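Local structure of RagB/SusD family nutrient uptake outer membrane protein (Bacteroides thetaiotaomicron, 7KV2) at residues A53-H58 / V119-D124; M97-A102 / G483-S488. The protein probably binds beta-glucans at the bacterial cell surface, as a SusD-family outer membrane protein of a gut bacterium's nutrient uptake system. All coordinates share one frame; numbering follows the deposited sequence.

Contact 1 joins the loop after helix 43-53 to helix 110-130, and contact 2 joins the end of helix 92-98 to a loop close to the C-terminus. Their centres lie 33 Å apart, and their nearest atoms are still about 16 Å from each other, so neither touches the other. Along the chain the segments alternate: 53-58, 97-102, 119-124, then 483-488. Helices 92-98 and 110-130 are consecutive, which ties the two sites through a short run of sequence. Contact 1 stays within the N-terminal family region, whereas contact 2 bridges 380 intervening residues and fastens the N-terminal region to the SusD-family region.

Contact 1 of 2, residues A53-H58 / V119-D124; sequences AYDPLH and VKRCND
Apolar packing brings Ala53 against the helix at Arg121 and Cys122. The CA atoms of Ala53 and Arg121 are 4.9 Å apart, the closest CA pair across the two segments, and Ala53 CA rests on Arg121 CB. The methyl CB of Ala53 meets Cys122 SG at 4.1 Å. Further out, chi2 of Arg121 near 180° (-175°) carries CD to the proline ring, which the arginine chain crosses at a slant, with Pro56 CG 4.0 Å from Arg121 CD; the extension continues through chi3 toward the guanidinium.

The polar part lies at the tip of the same arginine. Arg121 NH1 and Asp55 OD2 form a long salt bridge of 3.9 Å, and the carboxylate and guanidinium planes stand 85° apart. A water fills the separation: it donates to Asp55 OD2 at 2.6 Å and accepts from Arg121 NH1 at 2.8 Å, lying in the guanidinium plane. NH1 also donates to the carbonyl of Ala52. The other carboxylate oxygen, Asp55 OD1, uses its anti lone pair to accept from His58 NE2 at 2.9 Å, nearly in the imidazole plane, so each oxygen has its own partner. An alanine in place of Asp55 would probably leave His58 NE2 without this acceptor and break the water-bridged link to Arg121, whose NH1 would keep Ala52 O.

Helix 137-162 backs both segments: Tyr154 lies against Pro56 and hydrogen-bonds Ala53 O, while Leu150 touches Cys122, helix packing consistent with the tetratricopeptide-repeat-related core of SusD proteins. At the end of the 3-10 segment 55-57, Leu57 and the following His58 pack on Ile277 of strand 273-277.

Contact 2 of 2, residues M97-A102 / G483-S488; sequences MMNFEA and GYRTNS
The carbonyl oxygen Met98 O is held by two nitrogens of Arg485. NE lies 3.0 Å from Met98 O and NH2 2.9 Å from it, a side-on grip in which both donors come from the same face of the carbonyl plane. The oxygen is only 1° out of the guanidinium plane. Met98 O also sits over the centre of one face of the Phe100 ring, 3.6 Å above its plane. Arg485 is bent at chi3 (-74°), which brings the guanidinium over to the carbonyl and sets one face against Phe100 CZ. The ring and guanidinium planes are 14° apart, and Phe100 CE2 approaches Arg485 NE to 3.4 Å. The other nitrogen, Arg485 NH1, donates to Ala78 O.

Here helix 92-98 ends in a Schellman motif. Phe100, with positive phi, is its C-prime residue, Phe100 N bonds to Met97 O, and Glu101 N reaches back to Leu96 O. The arginine thus takes a carbonyl at the C-terminal end of the helix, where its positive charge would be expected to suit the helix dipole.

Asn99, the first residue to leave helical torsions, binds the facing loop with its whole amide. Its OD1 accepts from Thr486 N at 2.7 Å and from Asn487 N at 3.2 Å, the two donors arriving from opposite faces of the carbonyl plane. ND2 of Asn99 donates to Thr486 OG1 at 3.0 Å and also to Glu101 OE2, so bonds at both ends fix the amide's rotation. The backbone answers too: Asn487 ND2 meets Asn99 O at 2.9 Å, nearly along the C=O axis. Beside this polar seam, Met98 CE packs on Tyr484 CB. Tyr484 itself stacks edge-to-face with Trp82, and Asp480 accepts from the backbone NH groups of Tyr484 and Arg485.

Contact 1 of 2, residues A53-H58 / V119-D124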
loop_
_atom_site.group_PDB
_atom_site.type_symbol
_atom_site.label_atom_id
_atom_site.label_comp_id
_atom_site.label_asym_id
_atom_site.label_seq_id
_atom_site.Cartn_x
_atom_site.Cartn_y
_atom_site.Cartn_z
ATOM N N ALA A 53 3.299 16.569 9.045
ATOM C CA ALA A 53 3.826 15.209 9.323
ATOM C C ALA A 53 3.101 14.148 8.469
ATOM O O ALA A 53 3.656 13.037 8.342
ATOM C CB ALA A 53 3.707 14.851 10.767
ATOM N N TYR A 54 1.880 14.447 8.014
ATOM C CA TYR A 54 1.086 13.554 7.124
ATOM C C TYR A 54 1.547 13.652 5.664
ATOM O O TYR A 54 1.209 12.742 4.867
ATOM C CB TYR A 54 -0.409 13.903 7.187
ATOM C CG TYR A 54 -1.152 13.483 8.432
ATOM C CD1 TYR A 54 -1.186 14.293 9.558
ATOM C CD2 TYR A 54 -1.842 12.287 8.491
ATOM C CE1 TYR A 54 -1.878 13.911 10.700
ATOM C CE2 TYR A 54 -2.567 11.897 9.621
ATOM C CZ TYR A 54 -2.595 12.716 10.734
ATOM O OH TYR A 54 -3.283 12.336 11.856
ATOM N N ASP A 55 2.244 14.714 5.249
ATOM C CA ASP A 55 2.415 14.971 3.796
ATOM C C ASP A 55 3.203 13.850 3.132
ATOM O O ASP A 55 2.882 13.469 2.009
ATOM C CB ASP A 55 3.048 16.335 3.529
ATOM C CG ASP A 55 2.018 17.435 3.454
ATOM O OD1 ASP A 55 1.015 17.264 2.732
ATOM O OD2 ASP A 55 2.218 18.459 4.141
ATOM N N PRO A 56 4.297 13.328 3.730
ATOM C CA PRO A 56 5.100 12.294 3.060
ATOM C C PRO A 56 4.326 10.992 2.756
ATOM O O PRO A 56 4.747 10.244 1.901
ATOM C CB PRO A 56 6.267 12.104 4.039
ATOM C CG PRO A 56 6.391 13.474 4.669
ATOM C CD PRO A 56 4.946 13.828 4.966
ATOM N N LEU A 57 3.193 10.761 3.426
ATOM C CA LEU A 57 2.263 9.658 3.033
ATOM C C LEU A 57 1.994 9.702 1.528
ATOM O O LEU A 57 1.937 8.589 0.921
ATOM C CB LEU A 57 0.928 9.735 3.793
ATOM C CG LEU A 57 0.993 9.414 5.276
ATOM C CD1 LEU A 57 -0.353 9.689 5.908
ATOM C CD2 LEU A 57 1.453 7.986 5.554
ATOM N N HIS A 58 1.781 10.880 0.932
ATOM C CA HIS A 58 1.321 10.990 -0.470
ATOM C C HIS A 58 2.488 11.291 -1.395
ATOM O O HIS A 58 2.228 11.628 -2.505
ATOM C CB HIS A 58 0.171 11.989 -0.664
ATOM C CG HIS A 58 0.487 13.410 -0.336
ATOM N ND1 HIS A 58 1.090 14.280 -1.225
ATOM C CD2 HIS A 58 0.260 14.115 0.785
ATOM C CE1 HIS A 58 1.236 15.465 -0.638
ATOM N NE2 HIS A 58 0.713 15.395 0.578
ATOM N N VAL A 119 9.456 10.500 9.177
ATOM C CA VAL A 119 10.045 10.291 10.524
ATOM C C VAL A 119 10.522 11.646 11.065
ATOM O O VAL A 119 10.221 11.947 12.243
ATOM C CB VAL A 119 11.179 9.259 10.499
ATOM C CG1 VAL A 119 11.884 9.235 11.836
ATOM C CG2 VAL A 119 10.722 7.856 10.155
ATOM N N LYS A 120 11.249 12.417 10.270
ATOM C CA LYS A 120 11.823 13.721 10.711
ATOM C C LYS A 120 10.681 14.667 11.079
ATOM O O LYS A 120 10.772 15.316 12.113
ATOM C CB LYS A 120 12.717 14.352 9.637
ATOM C CG LYS A 120 14.083 13.682 9.504
ATOM C CD LYS A 120 14.935 14.133 8.326
ATOM C CE LYS A 120 16.370 13.643 8.415
ATOM N NZ LYS A 120 16.967 13.447 7.069
ATOM N N ARG A 121 9.615 14.718 10.280
ATOM C CA ARG A 121 8.496 15.649 10.565
ATOM C C ARG A 121 7.772 15.234 11.846
ATOM O O ARG A 121 7.349 16.151 12.572
ATOM C CB ARG A 121 7.563 15.762 9.355
ATOM C CG ARG A 121 8.255 16.398 8.171
ATOM C CD ARG A 121 7.282 16.607 7.054
ATOM N NE ARG A 121 7.904 17.310 5.962
ATOM C CZ ARG A 121 7.251 17.998 5.069
ATOM N NH1 ARG A 121 5.925 18.068 5.112
ATOM N NH2 ARG A 121 7.923 18.635 4.133
ATOM N N CYS A 122 7.634 13.934 12.114
ATOM C CA CYS A 122 7.029 13.376 13.352
ATOM C C CYS A 122 7.879 13.808 14.571
ATOM O O CYS A 122 7.301 14.272 15.576
ATOM C CB CYS A 122 6.864 11.860 13.268
ATOM S SG CYS A 122 5.574 11.396 12.049
ATOM N N ASN A 123 9.191 13.616 14.480
ATOM C CA ASN A 123 10.167 13.981 15.547
ATOM C C ASN A 123 10.086 15.490 15.836
ATOM O O ASN A 123 10.148 15.869 17.043
ATOM C CB ASN A 123 11.563 13.492 15.144
ATOM C CG ASN A 123 11.696 11.989 15.255
ATOM O OD1 ASN A 123 10.859 11.325 15.886
ATOM N ND2 ASN A 123 12.789 11.468 14.715
ATOM N N ASP A 124 9.965 16.326 14.802
ATOM C CA ASP A 124 9.839 17.807 14.922
ATOM C C ASP A 124 8.671 18.146 15.844
ATOM O O ASP A 124 8.850 18.990 16.739
ATOM C CB ASP A 124 9.576 18.525 13.597
ATOM C CG ASP A 124 10.759 18.613 12.651
ATOM O OD1 ASP A 124 11.901 18.447 13.100
ATOM O OD2 ASP A 124 10.517 18.868 11.468
HETATM O O HOH W 1 4.422 19.792 3.548
#

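Contact 2 of 2, residues M97-A102 / G483-S488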
loop_
_atom_site.group_PDB
_atom_site.type_symbol
_atom_site.label_atom_id
_atom_site.label_comp_id
_atom_site.label_asym_id
_atom_site.label_seq_id
_atom_site.Cartn_x
_atom_site.Cartn_y
_atom_site.Cartn_z
ATOM N N MET A 97 14.377 -5.793 -8.735
ATOM C CA MET A 97 13.707 -6.243 -7.504
ATOM C C MET A 97 12.801 -7.448 -7.806
ATOM O O MET A 97 12.699 -8.366 -6.976
ATOM C CB MET A 97 12.825 -5.123 -6.955
ATOM C CG MET A 97 13.603 -3.973 -6.394
ATOM S SD MET A 97 12.552 -2.475 -6.221
ATOM C CE MET A 97 11.353 -3.065 -5.031
ATOM N N MET A 98 12.072 -7.380 -8.914
ATOM C CA MET A 98 11.085 -8.417 -9.277
ATOM C C MET A 98 11.808 -9.764 -9.450
ATOM O O MET A 98 11.252 -10.789 -9.041
ATOM C CB MET A 98 10.347 -8.015 -10.557
ATOM C CG MET A 98 9.478 -9.102 -11.120
ATOM S SD MET A 98 10.335 -10.165 -12.309
ATOM C CE MET A 98 9.006 -10.850 -13.291
ATOM N N ASN A 99 12.999 -9.739 -10.041
ATOM C CA ASN A 99 13.797 -10.959 -10.321
ATOM C C ASN A 99 14.819 -11.233 -9.202
ATOM O O ASN A 99 15.748 -12.021 -9.446
ATOM C CB ASN A 99 14.437 -10.827 -11.707
ATOM C CG ASN A 99 14.888 -12.158 -12.253
ATOM O OD1 ASN A 99 14.270 -13.179 -11.954
ATOM N ND2 ASN A 99 15.977 -12.142 -13.019
ATOM N N PHE A 100 14.654 -10.642 -8.024
ATOM C CA PHE A 100 15.473 -10.885 -6.800
ATOM C C PHE A 100 16.973 -10.680 -7.114
ATOM O O PHE A 100 17.787 -11.444 -6.559
ATOM C CB PHE A 100 15.183 -12.287 -6.238
ATOM C CG PHE A 100 13.709 -12.587 -6.143
ATOM C CD1 PHE A 100 12.850 -11.664 -5.555
ATOM C CD2 PHE A 100 13.169 -13.738 -6.677
ATOM C CE1 PHE A 100 11.483 -11.898 -5.507
ATOM C CE2 PHE A 100 11.800 -13.975 -6.631
ATOM C CZ PHE A 100 10.961 -13.052 -6.052
ATOM N N GLU A 101 17.307 -9.677 -7.921
ATOM C CA GLU A 101 18.705 -9.337 -8.329
ATOM C C GLU A 101 18.942 -7.819 -8.177
ATOM O O GLU A 101 19.713 -7.225 -8.962
ATOM C CB GLU A 101 18.937 -9.894 -9.737
ATOM C CG GLU A 101 18.091 -9.284 -10.834
ATOM C CD GLU A 101 18.487 -9.710 -12.237
ATOM O OE1 GLU A 101 19.708 -9.812 -12.477
ATOM O OE2 GLU A 101 17.602 -9.893 -13.099
ATOM N N ALA A 102 18.233 -7.165 -7.254
ATOM C CA ALA A 102 18.475 -5.754 -6.900
ATOM C C ALA A 102 19.958 -5.614 -6.524
ATOM O O ALA A 102 20.461 -6.536 -5.880
ATOM C CB ALA A 102 17.621 -5.370 -5.729
ATOM N N GLY A 483 10.208 -16.741 -19.028
ATOM C CA GLY A 483 11.596 -16.271 -18.902
ATOM C C GLY A 483 11.705 -14.883 -18.296
ATOM O O GLY A 483 12.740 -14.241 -18.503
ATOM N N TYR A 484 10.669 -14.402 -17.600
ATOM C CA TYR A 484 10.661 -13.062 -16.963
ATOM C C TYR A 484 11.358 -13.176 -15.622
ATOM O O TYR A 484 12.433 -12.613 -15.484
ATOM C CB TYR A 484 9.232 -12.540 -16.853
ATOM C CG TYR A 484 8.531 -12.284 -18.158
ATOM C CD1 TYR A 484 9.207 -11.970 -19.327
ATOM C CD2 TYR A 484 7.135 -12.288 -18.195
ATOM C CE1 TYR A 484 8.520 -11.743 -20.510
ATOM C CE2 TYR A 484 6.448 -12.045 -19.360
ATOM C CZ TYR A 484 7.143 -11.764 -20.516
ATOM O OH TYR A 484 6.409 -11.496 -21.629
ATOM N N ARG A 485 10.777 -13.893 -14.662
ATOM C CA ARG A 485 11.501 -14.225 -13.429
ATOM C C ARG A 485 12.373 -15.462 -13.726
ATOM O O ARG A 485 11.816 -16.495 -14.180
ATOM C CB ARG A 485 10.517 -14.477 -12.301
ATOM C CG ARG A 485 11.191 -14.863 -10.997
ATOM C CD ARG A 485 10.228 -14.869 -9.828
ATOM N NE ARG A 485 9.916 -13.486 -9.435
ATOM C CZ ARG A 485 8.711 -13.053 -9.050
ATOM N NH1 ARG A 485 7.674 -13.861 -9.076
ATOM N NH2 ARG A 485 8.539 -11.782 -8.708
ATOM N N THR A 486 13.683 -15.341 -13.507
ATOM C CA THR A 486 14.678 -16.403 -13.801
ATOM C C THR A 486 15.331 -16.879 -12.508
ATOM O O THR A 486 16.072 -17.875 -12.580
ATOM C CB THR A 486 15.738 -15.929 -14.800
ATOM O OG1 THR A 486 16.446 -14.841 -14.220
ATOM C CG2 THR A 486 15.166 -15.557 -16.146
ATOM N N ASN A 487 15.070 -16.204 -11.382
ATOM C CA ASN A 487 15.593 -16.577 -10.046
ATOM C C ASN A 487 14.465 -17.074 -9.164
ATOM O O ASN A 487 13.297 -16.754 -9.426
ATOM C CB ASN A 487 16.370 -15.425 -9.400
ATOM C CG ASN A 487 17.589 -15.062 -10.212
ATOM O OD1 ASN A 487 18.356 -15.942 -10.587
ATOM N ND2 ASN A 487 17.749 -13.798 -10.553
ATOM N N SER A 488 14.808 -17.867 -8.151
ATOM C CA SER A 488 13.891 -18.277 -7.067
ATOM C C SER A 488 14.103 -17.373 -5.864
ATOM O O SER A 488 15.250 -17.042 -5.572
ATOM C CB SER A 488 14.069 -19.711 -6.688
ATOM O OG SER A 488 13.552 -20.534 -7.700
#